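Local coordinates for methyltransferase-like protein (Saccharopolyspora spinosa, PDB 4PNE), which catalyses a [4+2] cycloaddition in spinosyn biosynthesis as a standalone enzyme with the fold of an S-adenosylmethionine-dependent methyltransferase, at residues S147-A151 with M152-Y156; R181-L184 with R185-P189; P155-D158 with N159-D162. All blocks are in the same frame, centred on the assembly; numbering follows the deposited sequence.

Contact 1: residues S147-A151 with M152-Y156; sequences SCVDA and MSLPY. With SAH (S-adenosyl-L-homocysteine), chain C.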
loop_
_atom_site.group_PDB
_atom_site.type_symbol
_atom_site.label_atom_id
_atom_site.label_comp_id
_atom_site.label_asym_id
_atom_site.label_seq_id
_atom_site.Cartn_x
_atom_site.Cartn_y
_atom_site.Cartn_z
ATOM N N SER A 147 4.675 -5.052 -13.458
ATOM C CA SER A 147 5.915 -5.786 -13.487
ATOM C C SER A 147 6.435 -6.178 -12.125
ATOM O O SER A 147 6.099 -5.555 -11.099
ATOM C CB SER A 147 6.995 -4.985 -14.220
ATOM O OG SER A 147 7.174 -3.730 -13.631
ATOM N N CYS A 148 7.269 -7.206 -12.123
ATOM C CA CYS A 148 7.914 -7.688 -10.918
ATOM C C CYS A 148 9.234 -6.969 -10.744
ATOM O O CYS A 148 10.234 -7.346 -11.351
ATOM C CB CYS A 148 8.150 -9.194 -10.984
ATOM S SG CYS A 148 8.606 -9.920 -9.397
ATOM N N VAL A 149 9.210 -5.962 -9.878
ATOM C CA VAL A 149 10.291 -5.015 -9.697
ATOM C C VAL A 149 10.419 -4.720 -8.209
ATOM O O VAL A 149 9.416 -4.505 -7.524
ATOM C CB VAL A 149 10.030 -3.704 -10.482
ATOM C CG1 VAL A 149 11.025 -2.605 -10.114
ATOM C CG2 VAL A 149 10.051 -3.952 -11.966
ATOM N N ASP A 150 11.657 -4.719 -7.721
ATOM C CA ASP A 150 11.993 -4.355 -6.351
ATOM C C ASP A 150 12.190 -2.843 -6.231
ATOM O O ASP A 150 13.070 -2.283 -6.857
ATOM C CB ASP A 150 13.276 -5.090 -5.935
ATOM C CG ASP A 150 13.594 -4.954 -4.448
ATOM O OD1 ASP A 150 13.125 -4.016 -3.769
ATOM O OD2 ASP A 150 14.357 -5.814 -3.967
ATOM N N ALA A 151 11.402 -2.190 -5.394
ATOM C CA ALA A 151 11.440 -0.745 -5.264
ATOM C C ALA A 151 12.758 -0.255 -4.696
ATOM O O ALA A 151 13.068 0.916 -4.833
ATOM C CB ALA A 151 10.263 -0.266 -4.389
ATOM N N MET A 152 13.534 -1.138 -4.076
ATOM C CA MET A 152 14.824 -0.723 -3.535
ATOM C C MET A 152 15.864 -0.626 -4.647
ATOM O O MET A 152 16.984 -0.131 -4.414
ATOM C CB MET A 152 15.273 -1.672 -2.430
ATOM C CG MET A 152 14.449 -1.459 -1.167
ATOM S SD MET A 152 14.786 -2.580 0.184
ATOM C CE MET A 152 13.937 -4.043 -0.406
ATOM N N SER A 153 15.487 -1.072 -5.851
ATOM C CA SER A 153 16.351 -0.942 -7.027
ATOM C C SER A 153 15.550 -0.820 -8.315
ATOM O O SER A 153 15.328 -1.792 -9.018
ATOM C CB SER A 153 17.286 -2.136 -7.132
ATOM O OG SER A 153 18.196 -1.902 -8.189
ATOM N N LEU A 154 15.191 0.401 -8.665
ATOM C CA LEU A 154 14.286 0.631 -9.771
ATOM C C LEU A 154 15.045 0.667 -11.083
ATOM O O LEU A 154 16.092 1.310 -11.157
ATOM C CB LEU A 154 13.543 1.948 -9.567
ATOM C CG LEU A 154 12.618 2.009 -8.355
ATOM C CD1 LEU A 154 12.044 3.434 -8.267
ATOM C CD2 LEU A 154 11.512 0.996 -8.444
ATOM N N PRO A 155 14.495 0.018 -12.127
ATOM C CA PRO A 155 15.204 -0.023 -13.420
ATOM C C PRO A 155 15.074 1.274 -14.225
ATOM O O PRO A 155 15.712 1.424 -15.267
ATOM C CB PRO A 155 14.515 -1.175 -14.143
ATOM C CG PRO A 155 13.123 -1.163 -13.608
ATOM C CD PRO A 155 13.287 -0.832 -12.144
ATOM N N TYR A 156 14.297 2.222 -13.723
ATOM C CA TYR A 156 13.899 3.372 -14.504
ATOM C C TYR A 156 14.953 4.463 -14.465
ATOM O O TYR A 156 15.697 4.576 -13.487
ATOM C CB TYR A 156 12.562 3.903 -13.981
ATOM C CG TYR A 156 11.580 2.790 -13.785
ATOM C CD1 TYR A 156 11.090 2.104 -14.869
ATOM C CD2 TYR A 156 11.169 2.414 -12.514
ATOM C CE1 TYR A 156 10.208 1.046 -14.702
ATOM C CE2 TYR A 156 10.296 1.379 -12.327
ATOM C CZ TYR A 156 9.813 0.695 -13.426
ATOM O OH TYR A 156 8.941 -0.343 -13.254
HETATM N N SAH C . -0.691 -0.647 -2.881
HETATM C CA SAH C . -1.484 -1.879 -2.948
HETATM C CB SAH C . -0.889 -3.053 -2.176
HETATM C CG SAH C . -0.366 -2.810 -0.782
HETATM S SD SAH C . 0.114 -4.359 -0.003
HETATM C C SAH C . -2.881 -1.596 -2.467
HETATM O O SAH C . -3.773 -2.386 -2.716
HETATM O OXT SAH C . -3.123 -0.523 -1.907
HETATM C "C5'" SAH C . 1.908 -4.129 -0.108
HETATM C "C4'" SAH C . 2.464 -4.260 -1.518
HETATM O "O4'" SAH C . 3.823 -3.843 -1.534
HETATM C "C3'" SAH C . 2.468 -5.679 -2.059
HETATM O "O3'" SAH C . 1.966 -5.593 -3.379
HETATM C "C2'" SAH C . 3.933 -6.083 -2.017
HETATM O "O2'" SAH C . 4.353 -7.086 -2.941
HETATM C "C1'" SAH C . 4.608 -4.737 -2.278
HETATM N N9 SAH C . 6.027 -4.725 -1.875
HETATM C C8 SAH C . 6.618 -5.113 -0.717
HETATM N N7 SAH C . 7.958 -4.963 -0.815
HETATM C C5 SAH C . 8.224 -4.491 -2.049
HETATM C C6 SAH C . 9.397 -4.175 -2.702
HETATM N N6 SAH C . 10.576 -4.289 -2.107
HETATM N N1 SAH C . 9.342 -3.695 -3.961
HETATM C C2 SAH C . 8.137 -3.540 -4.615
HETATM N N3 SAH C . 6.973 -3.896 -3.997
HETATM C C4 SAH C . 7.023 -4.336 -2.720
HETATM O O HOH W 1 8.539 -1.876 -15.246
HETATM O O HOH W 2 14.079 -4.367 -9.286
#

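Contact 2: residues R181-L184 with R185-P189; sequences REIL and RVLKP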
loop_
_atom_site.group_PDB
_atom_site.type_symbol
_atom_site.label_atom_id
_atom_site.label_comp_id
_atom_site.label_asym_id
_atom_site.label_seq_id
_atom_site.Cartn_x
_atom_site.Cartn_y
_atom_site.Cartn_z
ATOM N N ARG A 181 14.687 6.858 -1.450
ATOM C CA ARG A 181 15.649 7.542 -2.301
ATOM C C ARG A 181 15.468 7.155 -3.784
ATOM O O ARG A 181 15.659 7.992 -4.659
ATOM C CB ARG A 181 17.077 7.251 -1.840
ATOM C CG ARG A 181 17.362 7.858 -0.492
ATOM C CD ARG A 181 18.839 7.847 -0.137
ATOM N NE ARG A 181 19.365 6.492 -0.051
ATOM C CZ ARG A 181 19.359 5.730 1.045
ATOM N NH1 ARG A 181 18.828 6.162 2.181
ATOM N NH2 ARG A 181 19.870 4.507 0.990
ATOM N N GLU A 182 15.088 5.917 -4.067
ATOM C CA GLU A 182 14.870 5.514 -5.450
ATOM C C GLU A 182 13.649 6.204 -6.045
ATOM O O GLU A 182 13.649 6.643 -7.208
ATOM C CB GLU A 182 14.696 4.001 -5.522
ATOM C CG GLU A 182 16.004 3.253 -5.576
ATOM C CD GLU A 182 16.757 3.516 -6.875
ATOM O OE1 GLU A 182 17.559 4.489 -6.949
ATOM O OE2 GLU A 182 16.509 2.759 -7.843
ATOM N N ILE A 183 12.597 6.296 -5.246
ATOM C CA ILE A 183 11.403 6.989 -5.712
ATOM C C ILE A 183 11.744 8.447 -6.021
ATOM O O ILE A 183 11.321 8.993 -7.055
ATOM C CB ILE A 183 10.223 6.904 -4.694
ATOM C CG1 ILE A 183 9.753 5.466 -4.549
ATOM C CG2 ILE A 183 9.061 7.752 -5.178
ATOM C CD1 ILE A 183 8.877 5.219 -3.363
ATOM N N LEU A 184 12.499 9.087 -5.135
ATOM C CA LEU A 184 12.909 10.467 -5.371
ATOM C C LEU A 184 13.700 10.569 -6.664
ATOM O O LEU A 184 13.484 11.499 -7.437
ATOM C CB LEU A 184 13.736 10.991 -4.203
ATOM C CG LEU A 184 14.096 12.479 -4.277
ATOM C CD1 LEU A 184 12.902 13.329 -3.971
ATOM C CD2 LEU A 184 15.193 12.770 -3.257
ATOM N N ARG A 185 14.607 9.621 -6.878
ATOM C CA ARG A 185 15.441 9.609 -8.074
ATOM C C ARG A 185 14.599 9.563 -9.356
ATOM O O ARG A 185 14.841 10.339 -10.302
ATOM C CB ARG A 185 16.396 8.408 -8.074
ATOM C CG ARG A 185 17.393 8.393 -9.258
ATOM C CD ARG A 185 18.374 7.230 -9.198
ATOM N NE ARG A 185 17.697 5.934 -9.316
ATOM C CZ ARG A 185 17.184 5.453 -10.451
ATOM N NH1 ARG A 185 17.289 6.155 -11.581
ATOM N NH2 ARG A 185 16.596 4.259 -10.461
ATOM N N VAL A 186 13.635 8.645 -9.421
ATOM C CA VAL A 186 12.891 8.446 -10.670
ATOM C C VAL A 186 11.708 9.414 -10.837
ATOM O O VAL A 186 11.161 9.502 -11.921
ATOM C CB VAL A 186 12.382 6.981 -10.816
ATOM C CG1 VAL A 186 13.522 5.995 -10.679
ATOM C CG2 VAL A 186 11.306 6.679 -9.768
ATOM N N LEU A 187 11.321 10.154 -9.798
ATOM C CA LEU A 187 10.380 11.253 -9.977
ATOM C C LEU A 187 11.055 12.387 -10.726
ATOM O O LEU A 187 12.249 12.620 -10.536
ATOM C CB LEU A 187 9.868 11.794 -8.643
ATOM C CG LEU A 187 8.798 10.985 -7.931
ATOM C CD1 LEU A 187 8.617 11.510 -6.540
ATOM C CD2 LEU A 187 7.493 11.079 -8.674
ATOM N N LYS A 188 10.266 13.085 -11.530
ATOM C CA LYS A 188 10.692 14.331 -12.165
ATOM C C LYS A 188 10.732 15.418 -11.113
ATOM O O LYS A 188 10.067 15.319 -10.089
ATOM C CB LYS A 188 9.728 14.679 -13.306
ATOM C CG LYS A 188 9.754 13.679 -14.421
ATOM C CD LYS A 188 8.629 13.897 -15.421
ATOM C CE LYS A 188 8.663 12.852 -16.509
ATOM N NZ LYS A 188 7.420 12.906 -17.333
ATOM N N PRO A 189 11.511 16.486 -11.354
ATOM C CA PRO A 189 11.430 17.609 -10.418
ATOM C C PRO A 189 10.009 18.124 -10.290
ATOM O O PRO A 189 9.298 18.292 -11.306
ATOM C CB PRO A 189 12.347 18.671 -11.052
ATOM C CG PRO A 189 13.284 17.888 -11.905
ATOM C CD PRO A 189 12.503 16.702 -12.421
#

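Contact 3: residues P155-D158 with N159-D162; sequences PYPD and NAFD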
loop_
_atom_site.group_PDB
_atom_site.type_symbol
_atom_site.label_atom_id
_atom_site.label_comp_id
_atom_site.label_asym_id
_atom_site.label_seq_id
_atom_site.Cartn_x
_atom_site.Cartn_y
_atom_site.Cartn_z
ATOM N N PRO A 155 14.495 0.018 -12.127
ATOM C CA PRO A 155 15.204 -0.023 -13.420
ATOM C C PRO A 155 15.074 1.274 -14.225
ATOM O O PRO A 155 15.712 1.424 -15.267
ATOM C CB PRO A 155 14.515 -1.175 -14.143
ATOM C CG PRO A 155 13.123 -1.163 -13.608
ATOM C CD PRO A 155 13.287 -0.832 -12.144
ATOM N N TYR A 156 14.297 2.222 -13.723
ATOM C CA TYR A 156 13.899 3.372 -14.504
ATOM C C TYR A 156 14.953 4.463 -14.465
ATOM O O TYR A 156 15.697 4.576 -13.487
ATOM C CB TYR A 156 12.562 3.903 -13.981
ATOM C CG TYR A 156 11.580 2.790 -13.785
ATOM C CD1 TYR A 156 11.090 2.104 -14.869
ATOM C CD2 TYR A 156 11.169 2.414 -12.514
ATOM C CE1 TYR A 156 10.208 1.046 -14.702
ATOM C CE2 TYR A 156 10.296 1.379 -12.327
ATOM C CZ TYR A 156 9.813 0.695 -13.426
ATOM O OH TYR A 156 8.941 -0.343 -13.254
ATOM N N PRO A 157 15.024 5.274 -15.523
ATOM C CA PRO A 157 15.949 6.406 -15.517
ATOM C C PRO A 157 15.539 7.466 -14.510
ATOM O O PRO A 157 14.362 7.521 -14.094
ATOM C CB PRO A 157 15.863 6.941 -16.953
ATOM C CG PRO A 157 14.622 6.390 -17.533
ATOM C CD PRO A 157 14.209 5.201 -16.748
ATOM N N ASP A 158 16.499 8.291 -14.098
ATOM C CA ASP A 158 16.179 9.471 -13.310
ATOM C C ASP A 158 15.085 10.278 -13.979
ATOM O O ASP A 158 15.050 10.357 -15.206
ATOM C CB ASP A 158 17.364 10.409 -13.145
ATOM C CG ASP A 158 18.547 9.783 -12.437
ATOM O OD1 ASP A 158 18.567 8.562 -12.171
ATOM O OD2 ASP A 158 19.490 10.562 -12.176
ATOM N N ASN A 159 14.218 10.910 -13.187
ATOM C CA ASN A 159 13.273 11.902 -13.713
ATOM C C ASN A 159 12.358 11.320 -14.795
ATOM O O ASN A 159 12.186 11.908 -15.858
ATOM C CB ASN A 159 14.043 13.120 -14.274
ATOM C CG ASN A 159 15.067 13.671 -13.290
ATOM O OD1 ASN A 159 14.734 14.045 -12.176
ATOM N ND2 ASN A 159 16.329 13.729 -13.716
ATOM N N ALA A 160 11.770 10.158 -14.501
ATOM C CA ALA A 160 10.882 9.420 -15.415
ATOM C C ALA A 160 9.392 9.599 -15.131
ATOM O O ALA A 160 8.564 9.490 -16.039
ATOM C CB ALA A 160 11.210 7.960 -15.359
ATOM N N PHE A 161 9.033 9.844 -13.872
ATOM C CA PHE A 161 7.624 9.813 -13.465
ATOM C C PHE A 161 7.130 11.144 -12.930
ATOM O O PHE A 161 7.829 11.811 -12.177
ATOM C CB PHE A 161 7.395 8.752 -12.384
ATOM C CG PHE A 161 7.637 7.372 -12.854
ATOM C CD1 PHE A 161 6.648 6.679 -13.468
ATOM C CD2 PHE A 161 8.853 6.781 -12.660
ATOM C CE1 PHE A 161 6.856 5.407 -13.910
ATOM C CE2 PHE A 161 9.097 5.498 -13.115
ATOM C CZ PHE A 161 8.098 4.809 -13.738
ATOM N N ASP A 162 5.899 11.512 -13.269
ATOM C CA ASP A 162 5.266 12.706 -12.742
ATOM C C ASP A 162 4.778 12.530 -11.301
ATOM O O ASP A 162 4.665 13.497 -10.548
ATOM C CB ASP A 162 4.074 13.109 -13.615
ATOM C CG ASP A 162 4.470 13.365 -15.064
ATOM O OD1 ASP A 162 5.059 14.426 -15.340
ATOM O OD2 ASP A 162 4.226 12.516 -15.949
#

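Contact 1: residues S147-A151 with M152-Y156
Asp150 to Ser153 form a type I beta turn, closed by a 2.9 Å hydrogen bond from Ser153 N to Asp150 O, and the end-to-end directions of 147-151 and 152-156 lie 125° apart. The turn follows strand 144-148 of a Rossmann-like methyltransferase fold, where an acidic residue commonly receives the adenine of the cofactor. Here Asp150 OD1 has two donors. Met152 N reaches it at 2.9 Å, from above the carboxylate plane, which makes an Asx turn. SAH N6 gives the second bond, 3.1 Å to Asp150 OD1. CG of Asp150 is anti to the backbone N (chi1 -171°), which carries the carboxylate toward the start of the next segment. Its other oxygen, OD2, is bonded to Ser36 OG, so both oxygens of the group are held. Ala151 N adds a nearly straight bond of 2.9 Å to SAH N1. Val149 CG1 packs 3.5 Å from Pro155 CD and also meets Leu154 CD2. Two waters fill in the polar links. Water 2 accepts from Asp150 N and donates to Ser153 O, and water 1 joins Ser147 OG to Tyr156 OH. The Met152 chain bends at chi3 (-77°), and its CE lies 3.8 Å from SAH N6.

Contact 2: residues R181-L184 with R185-P189
The guanidinium of Arg185 has the Glu182 carboxylate at its edge and Val186 CG1 over one face, 3.4 Å above the plane and offset toward the rim. Arginine and glutamate lie side by side and point the same way. The grip is side-on, with two nitrogens on two oxygens. Arg185 NE bonds Glu182 OE1 at 2.8 Å, and Arg185 NH2 bonds Glu182 OE2 at 3.0 Å. Both N-H groups aim almost straight at their acceptors. The oxygens lie in the guanidinium plane, but the nitrogens meet the syn sides of the carboxylate 31° out of its plane. The two groups are thus turned slightly against each other. Glu182 bends at chi2 (-67°), and Arg185 bends at chi3 (64°) after an extended start. These two bends bring the charged ends level, three residues apart on the helix. Glu182 OE2 also accepts from Leu154 N. Arg185 NH1 bonds Tyr156 O and forms a salt bridge with Asp158 OD1. The ion pair therefore reaches over to the loop before strand 161-167.

The last helical bonds are in place. Val186 N bonds Glu182 O at 3.0 Å. Leu187 N bonds Ile183 O at 3.0 Å, although Leu187 itself has already left helical geometry. On the inner side Ile183 CG2 touches Leu187 CD1 at 4.0 Å, the two side chains running alongside each other. Ile183 also packs on Ala164 and Val99, toward the sheet. This is an i to i+3 salt bridge on the final turn of helix 176-186, the helix of the beta-alpha-beta crossover between strands 161-167 and 191-200 in the Rossmann-like methyltransferase fold.

Contact 3: residues P155-D158 with N159-D162
Ala160 turns its CB back to touch Pro157 O at 3.4 Å, while its N and the next amide, Phe161 N, both bond to Val186 O, which is thus gripped twice. The chain reverses tightly at Asp158 and Asn159. Asn159 has left-handed helical backbone angles, and this lets the next residue swing round over Pro157. Asn159 ND2 lies 3.5 Å from Asp158 CB. The polar ends of both residues are held from outside the turn. Asp158 OD1 makes a salt bridge with Arg185 NH1, and Asn159 OD1 accepts from Lys299 NZ.

The inner side of the turn is aromatic. Phe161 meets Tyr156 edge-to-face in a T-shaped pair, with the ring planes 87° apart and the centroids 5.2 Å apart. It is the edge of Phe161 that points at the face of Tyr156. Phe161 CE2 comes to 3.7 Å from Tyr156 CG, and Phe161 CZ stands over the centre of the tyrosine ring. The opposite face of Tyr156 is taken by Pro155 CG, 3.7 Å above the plane. The tyrosine ring is thus sandwiched between a proline and a phenylalanine edge, which should restrict its rotation. With CG anti to the carbonyl carbon (chi1 -65°), Phe161 brings its ring edge to the tyrosine face opposite Pro155. Ala160 CB adds a looser contact, 4.5 Å from Tyr156 CB. The turn leads from the loop into strand 161-167. Its aromatic pair rests on Thr119 of strand 117-122, on Leu97 of strand 95-99 and on Val186 at the end of helix 176-186.

All three contacts are local. Contact 1 lies at the C-terminal end of the parallel strands, where the chain leaves strand 144-148 beside the cofactor. Contacts 2 and 3 lie at the end where strand 161-167 begins. Contact 3 starts on the last two residues of contact 1, Pro155 and Tyr156, and closes the loop into strand 161-167. The chain then runs through that strand and into helix 176-186, whose last turn and exit form contact 2. None nests inside another: contact 1 passes into contact 3, and contact 2 follows in series. Contact 2 folds back onto both, meeting loop 152-156 and turn 157-160. Together they join the edge strand, the crossover helix and the connecting loop within one Rossmann-like unit.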